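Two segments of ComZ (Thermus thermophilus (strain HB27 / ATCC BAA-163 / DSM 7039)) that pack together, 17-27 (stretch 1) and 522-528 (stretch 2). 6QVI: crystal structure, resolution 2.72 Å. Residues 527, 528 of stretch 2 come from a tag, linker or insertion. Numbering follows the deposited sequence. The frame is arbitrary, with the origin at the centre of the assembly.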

ATOM      1  N   ALA A  17      35.794  30.720  -6.076  1.00 53.42           N
ATOM      2  CA  ALA A  17      34.727  30.540  -7.048  1.00 62.47           C
ATOM      3  C   ALA A  17      34.150  29.139  -6.930  1.00 65.44           C
ATOM      4  O   ALA A  17      32.917  28.947  -6.865  1.00 66.36           O
ATOM      5  CB  ALA A  17      35.263  30.791  -8.467  1.00 51.37           C
ATOM      6  N   PHE A  18      35.051  28.171  -6.753  1.00 58.36           N
ATOM      7  CA  PHE A  18      34.663  26.803  -6.473  1.00 55.85           C
ATOM      8  C   PHE A  18      33.803  26.716  -5.219  1.00 66.35           C
ATOM      9  O   PHE A  18      32.735  26.100  -5.242  1.00 76.20           O
ATOM     10  CB  PHE A  18      35.921  25.977  -6.347  1.00 51.22           C
ATOM     11  CG  PHE A  18      36.404  25.450  -7.652  1.00 56.86           C
ATOM     12  CD1 PHE A  18      35.497  25.072  -8.629  1.00 58.30           C
ATOM     13  CD2 PHE A  18      37.762  25.396  -7.931  1.00 60.90           C
ATOM     14  CE1 PHE A  18      35.932  24.591  -9.835  1.00 62.01           C
ATOM     15  CE2 PHE A  18      38.209  24.925  -9.153  1.00 66.36           C
ATOM     16  CZ  PHE A  18      37.289  24.521 -10.107  1.00 62.79           C
ATOM     17  N   TYR A  19      34.209  27.351  -4.142  1.00 66.25           N
ATOM     18  CA  TYR A  19      33.432  27.293  -2.922  1.00 63.64           C
ATOM     19  C   TYR A  19      32.066  27.848  -3.122  1.00 64.44           C
ATOM     20  O   TYR A  19      31.125  27.381  -2.566  1.00 70.18           O
ATOM     21  CB  TYR A  19      34.109  28.042  -1.800  1.00 64.64           C
ATOM     22  CG  TYR A  19      33.246  28.182  -0.592  1.00 66.68           C
ATOM     23  CD1 TYR A  19      33.208  27.205   0.361  1.00 75.87           C
ATOM     24  CD2 TYR A  19      32.463  29.278  -0.412  1.00 69.47           C
ATOM     25  CE1 TYR A  19      32.408  27.317   1.468  1.00 72.85           C
ATOM     26  CE2 TYR A  19      31.657  29.400   0.685  1.00 76.71           C
ATOM     27  CZ  TYR A  19      31.639  28.412   1.620  1.00 79.89           C
ATOM     28  OH  TYR A  19      30.849  28.527   2.720  1.00 87.97           O
ATOM     29  N   ALA A  20      31.951  28.838  -3.954  1.00 57.10           N
ATOM     30  CA  ALA A  20      30.674  29.414  -4.175  1.00 62.78           C
ATOM     31  C   ALA A  20      29.799  28.418  -4.846  1.00 63.83           C
ATOM     32  O   ALA A  20      28.679  28.262  -4.490  1.00 50.51           O
ATOM     33  CB  ALA A  20      30.808  30.629  -5.037  1.00 52.80           C
ATOM     34  N   ALA A  21      30.308  27.746  -5.845  1.00 57.61           N
ATOM     35  CA  ALA A  21      29.504  26.789  -6.551  1.00 56.62           C
ATOM     36  C   ALA A  21      29.197  25.597  -5.693  1.00 63.35           C
ATOM     37  O   ALA A  21      28.084  25.148  -5.633  1.00 62.26           O
ATOM     38  CB  ALA A  21      30.211  26.360  -7.803  1.00 42.16           C
ATOM     39  N   GLU A  22      30.203  25.102  -5.018  1.00 66.42           N
ATOM     40  CA  GLU A  22      30.051  23.934  -4.157  1.00 57.79           C
ATOM     41  C   GLU A  22      29.109  24.224  -2.998  1.00 63.97           C
ATOM     42  O   GLU A  22      28.487  23.304  -2.452  1.00 67.80           O
ATOM     43  CB  GLU A  22      31.402  23.542  -3.578  1.00 51.29           C
ATOM     44  CG  GLU A  22      32.180  22.566  -4.379  1.00 64.71           C
ATOM     45  CD  GLU A  22      31.738  21.148  -4.135  1.00 88.32           C
ATOM     46  OE1 GLU A  22      31.713  20.365  -5.108  1.00 95.22           O
ATOM     47  OE2 GLU A  22      31.409  20.816  -2.970  1.00 99.37           O
ATOM     48  N   ALA A  23      28.956  25.497  -2.639  1.00 60.50           N
ATOM     49  CA  ALA A  23      27.924  25.854  -1.688  1.00 60.59           C
ATOM     50  C   ALA A  23      26.548  25.571  -2.257  1.00 61.57           C
ATOM     51  O   ALA A  23      25.654  25.077  -1.547  1.00 67.53           O
ATOM     52  CB  ALA A  23      28.045  27.332  -1.288  1.00 59.22           C
ATOM     53  N   GLY A  24      26.349  25.890  -3.534  1.00 55.55           N
ATOM     54  CA  GLY A  24      25.037  25.676  -4.118  1.00 67.90           C
ATOM     55  C   GLY A  24      24.726  24.207  -4.316  1.00 64.10           C
ATOM     56  O   GLY A  24      23.639  23.738  -3.985  1.00 71.71           O
ATOM     57  N   LEU A  25      25.686  23.462  -4.862  1.00 59.48           N
ATOM     58  CA  LEU A  25      25.459  22.055  -5.143  1.00 61.07           C
ATOM     59  C   LEU A  25      25.122  21.279  -3.892  1.00 68.23           C
ATOM     60  O   LEU A  25      24.197  20.472  -3.904  1.00 66.26           O
ATOM     61  CB  LEU A  25      26.684  21.436  -5.783  1.00 51.86           C
ATOM     62  CG  LEU A  25      26.318  20.038  -6.267  1.00 42.18           C
ATOM     63  CD1 LEU A  25      25.621  20.113  -7.604  1.00 39.61           C
ATOM     64  CD2 LEU A  25      27.540  19.170  -6.371  1.00 45.33           C
ATOM     65  N   GLN A  26      25.833  21.526  -2.791  1.00 74.27           N
ATOM     66  CA  GLN A  26      25.603  20.665  -1.649  1.00 74.74           C
ATOM     67  C   GLN A  26      24.371  21.080  -0.880  1.00 80.54           C
ATOM     68  O   GLN A  26      23.726  20.224  -0.258  1.00 84.48           O
ATOM     69  CB  GLN A  26      26.850  20.599  -0.750  1.00 71.39           C
ATOM     70  CG  GLN A  26      28.127  20.242  -1.551  1.00 86.68           C
ATOM     71  CD  GLN A  26      28.412  18.726  -1.643  1.00 94.81           C
ATOM     72  OE1 GLN A  26      28.105  17.963  -0.722  1.00100.67           O
ATOM     73  NE2 GLN A  26      28.979  18.292  -2.774  1.00 94.17           N
ATOM     74  N   LYS A  27      23.959  22.337  -1.002  1.00 76.46           N
ATOM     75  CA  LYS A  27      22.699  22.740  -0.389  1.00 63.57           C
ATOM     76  C   LYS A  27      21.536  22.033  -1.053  1.00 68.28           C
ATOM     77  O   LYS A  27      20.697  21.411  -0.382  1.00 70.11           O
ATOM     78  CB  LYS A  27      22.516  24.247  -0.517  1.00 54.53           C
ATOM     79  CG  LYS A  27      21.493  24.849   0.396  1.00 54.85           C
ATOM     80  CD  LYS A  27      20.758  25.952  -0.345  1.00 58.36           C
ATOM     81  CE  LYS A  27      19.718  26.614   0.525  1.00 66.50           C
ATOM     82  NZ  LYS A  27      19.010  27.643  -0.291  1.00 76.49           N
ATOM     83  N   SER A 522      27.697  10.563 -11.053  1.00 68.55           N
ATOM     84  CA  SER A 522      28.866  11.313 -11.465  1.00 48.20           C
ATOM     85  C   SER A 522      28.929  12.630 -10.725  1.00 51.76           C
ATOM     86  O   SER A 522      27.914  13.180 -10.290  1.00 51.89           O
ATOM     87  CB  SER A 522      28.865  11.553 -12.967  1.00 48.34           C
ATOM     88  OG  SER A 522      27.879  12.503 -13.277  1.00 58.15           O
ATOM     89  N   TYR A 523      30.136  13.163 -10.631  1.00 56.58           N
ATOM     90  CA  TYR A 523      30.286  14.478 -10.032  1.00 47.53           C
ATOM     91  C   TYR A 523      31.420  15.216 -10.720  1.00 53.69           C
ATOM     92  O   TYR A 523      32.458  14.623 -11.031  1.00 50.45           O
ATOM     93  CB  TYR A 523      30.518  14.321  -8.553  1.00 36.72           C
ATOM     94  CG  TYR A 523      31.172  15.472  -7.899  1.00 51.58           C
ATOM     95  CD1 TYR A 523      30.421  16.431  -7.230  1.00 50.86           C
ATOM     96  CD2 TYR A 523      32.548  15.585  -7.890  1.00 60.72           C
ATOM     97  CE1 TYR A 523      31.045  17.473  -6.577  1.00 60.77           C
ATOM     98  CE2 TYR A 523      33.167  16.618  -7.250  1.00 67.35           C
ATOM     99  CZ  TYR A 523      32.428  17.559  -6.611  1.00 69.38           C
ATOM    100  OH  TYR A 523      33.116  18.588  -6.011  1.00 85.58           O
ATOM    101  N   GLU A 524      31.206  16.505 -10.962  1.00 55.08           N
ATOM    102  CA  GLU A 524      32.153  17.259 -11.758  1.00 46.92           C
ATOM    103  C   GLU A 524      32.230  18.725 -11.328  1.00 49.12           C
ATOM    104  O   GLU A 524      31.213  19.341 -10.991  1.00 50.79           O
ATOM    105  CB  GLU A 524      31.734  17.109 -13.216  1.00 47.80           C
ATOM    106  CG  GLU A 524      32.086  18.216 -14.154  1.00 72.60           C
ATOM    107  CD  GLU A 524      31.626  17.922 -15.582  1.00 90.34           C
ATOM    108  OE1 GLU A 524      30.668  17.114 -15.764  1.00 91.05           O
ATOM    109  OE2 GLU A 524      32.235  18.494 -16.520  1.00102.19           O
ATOM    110  N   ARG A 525      33.440  19.283 -11.326  1.00 46.48           N
ATOM    111  CA  ARG A 525      33.611  20.719 -11.110  1.00 54.79           C
ATOM    112  C   ARG A 525      34.583  21.267 -12.148  1.00 60.71           C
ATOM    113  O   ARG A 525      35.683  20.723 -12.313  1.00 56.31           O
ATOM    114  CB  ARG A 525      34.102  21.035  -9.706  1.00 42.91           C
ATOM    115  CG  ARG A 525      35.217  20.213  -9.246  1.00 41.33           C
ATOM    116  CD  ARG A 525      35.960  20.916  -8.160  1.00 46.25           C
ATOM    117  NE  ARG A 525      37.101  20.111  -7.722  1.00 51.29           N
ATOM    118  CZ  ARG A 525      37.033  19.110  -6.849  1.00 51.38           C
ATOM    119  NH1 ARG A 525      35.866  18.780  -6.302  1.00 61.37           N
ATOM    120  NH2 ARG A 525      38.141  18.463  -6.504  1.00 45.42           N
ATOM    121  N   ARG A 526      34.199  22.350 -12.831  1.00 58.72           N
ATOM    122  CA  ARG A 526      35.064  22.953 -13.844  1.00 57.61           C
ATOM    123  C   ARG A 526      35.194  24.433 -13.544  1.00 58.80           C
ATOM    124  O   ARG A 526      34.190  25.110 -13.302  1.00 43.69           O
ATOM    125  CB  ARG A 526      34.504  22.795 -15.279  1.00 61.56           C
ATOM    126  CG  ARG A 526      34.298  21.341 -15.726  1.00 81.56           C
ATOM    127  CD  ARG A 526      34.075  21.210 -17.240  1.00 91.02           C
ATOM    128  NE  ARG A 526      35.300  21.518 -17.995  1.00103.69           N
ATOM    129  CZ  ARG A 526      35.493  22.625 -18.723  1.00109.47           C
ATOM    130  NH1 ARG A 526      34.582  23.601 -18.731  1.00112.65           N
ATOM    131  NH2 ARG A 526      36.639  22.799 -19.379  1.00106.14           N
ATOM    132  N   LEU A 527      36.410  24.956 -13.688  1.00 54.46           N
ATOM    133  CA  LEU A 527      36.646  26.392 -13.574  1.00 49.37           C
ATOM    134  C   LEU A 527      36.380  27.000 -14.934  1.00 50.18           C
ATOM    135  O   LEU A 527      36.935  26.529 -15.931  1.00 58.07           O
ATOM    136  CB  LEU A 527      38.091  26.649 -13.191  1.00 47.66           C
ATOM    137  CG  LEU A 527      38.522  28.052 -12.844  1.00 58.57           C
ATOM    138  CD1 LEU A 527      37.581  28.613 -11.795  1.00 68.59           C
ATOM    139  CD2 LEU A 527      39.923  27.920 -12.337  1.00 55.98           C
ATOM    140  N   GLU A 528      35.583  28.069 -14.990  1.00 54.00           N
ATOM    141  CA  GLU A 528      35.259  28.615 -16.303  1.00 74.72           C
ATOM    142  C   GLU A 528      35.817  30.005 -16.601  1.00 85.25           C
ATOM    143  O   GLU A 528      35.779  30.414 -17.765  1.00 90.64           O
ATOM    144  CB  GLU A 528      33.743  28.650 -16.517  1.00 78.23           C
ATOM    145  CG  GLU A 528      33.055  27.393 -16.058  1.00 86.30           C
ATOM    146  CD  GLU A 528      31.801  27.095 -16.843  1.00 91.69           C
ATOM    147  OE1 GLU A 528      31.848  26.131 -17.642  1.00 87.65           O
ATOM    148  OE2 GLU A 528      30.781  27.804 -16.647  1.00 98.64           O
TER

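Residues 17-27 form a helical segment that lies across the strand 522-528, their N-to-C directions 142° apart and their axes approaching to 9.6 Å. At this spacing the backbones stay apart, and side chains reaching from both segments fill the gap. The contact is small, burying 337 Å² in total, and is built mainly from Phe18, Glu22 and Leu25 on the helix and Tyr523, Arg525 and Leu527 on the strand.

One direct hydrogen bond joins the two segments. The hydroxyl of Tyr523 donates to Glu22, with OH of Tyr523 only 2.4 Å from OE1 of Glu22, a very short separation that should be read with the 2.72 Å resolution in mind. Tyr523 points its CA-to-CB bond toward the helix, and its long, rigid side chain, with chi1 in the t well, carries the hydroxyl across the gap. The CA-to-CB bond of Glu22 runs sideways, but the end of its side chain comes nearer and brings the carboxylate to the tyrosine. Because Glu22 is buried, this bond gives its polar end a partner away from solvent. The same hydroxyl receives a weak hydrogen bond along the strand from Arg525, whose NH1 lies 2.8 Å from OH of Tyr523, so the phenol links the guanidinium to the carboxylate.

Apolar packing is centred on Phe18, which has the largest area covered by the opposing segment. Its CA-to-CB bond runs sideways, yet with chi1 in the m well the ring extends to the strand. There CZ of Phe18 comes within 3.8 Å of CB of Leu527, a residue from the expression tag, so part of this packing does not belong to the natural protein. The ring also meets strand backbone: CE1 of Phe18 is 3.8 Å from C of Arg526, which sits at the ring edge. Arg526 directs its own CA-to-CB bond away from the helix, leaving its main chain to make this approach. Further along the helix, Leu25 directs its CA-to-CB bond toward the strand and places CD2 3.9 Å from CE1 of Tyr523, at the edge of the tyrosine ring. A branched aliphatic side chain suits this position, packing against the ring's hydrocarbon rim without competing for its hydroxyl.

A CH-pi contact completes the set. CD of Arg525 lies over one face of the Phe18 ring, 4.2 Å from the ring centroid and 18° off the normal. Arginine serves two roles here: its CD methylene packs over one face of the Phe18 ring, while its guanidinium reaches the tyrosine hydroxyl in a weak hydrogen bond.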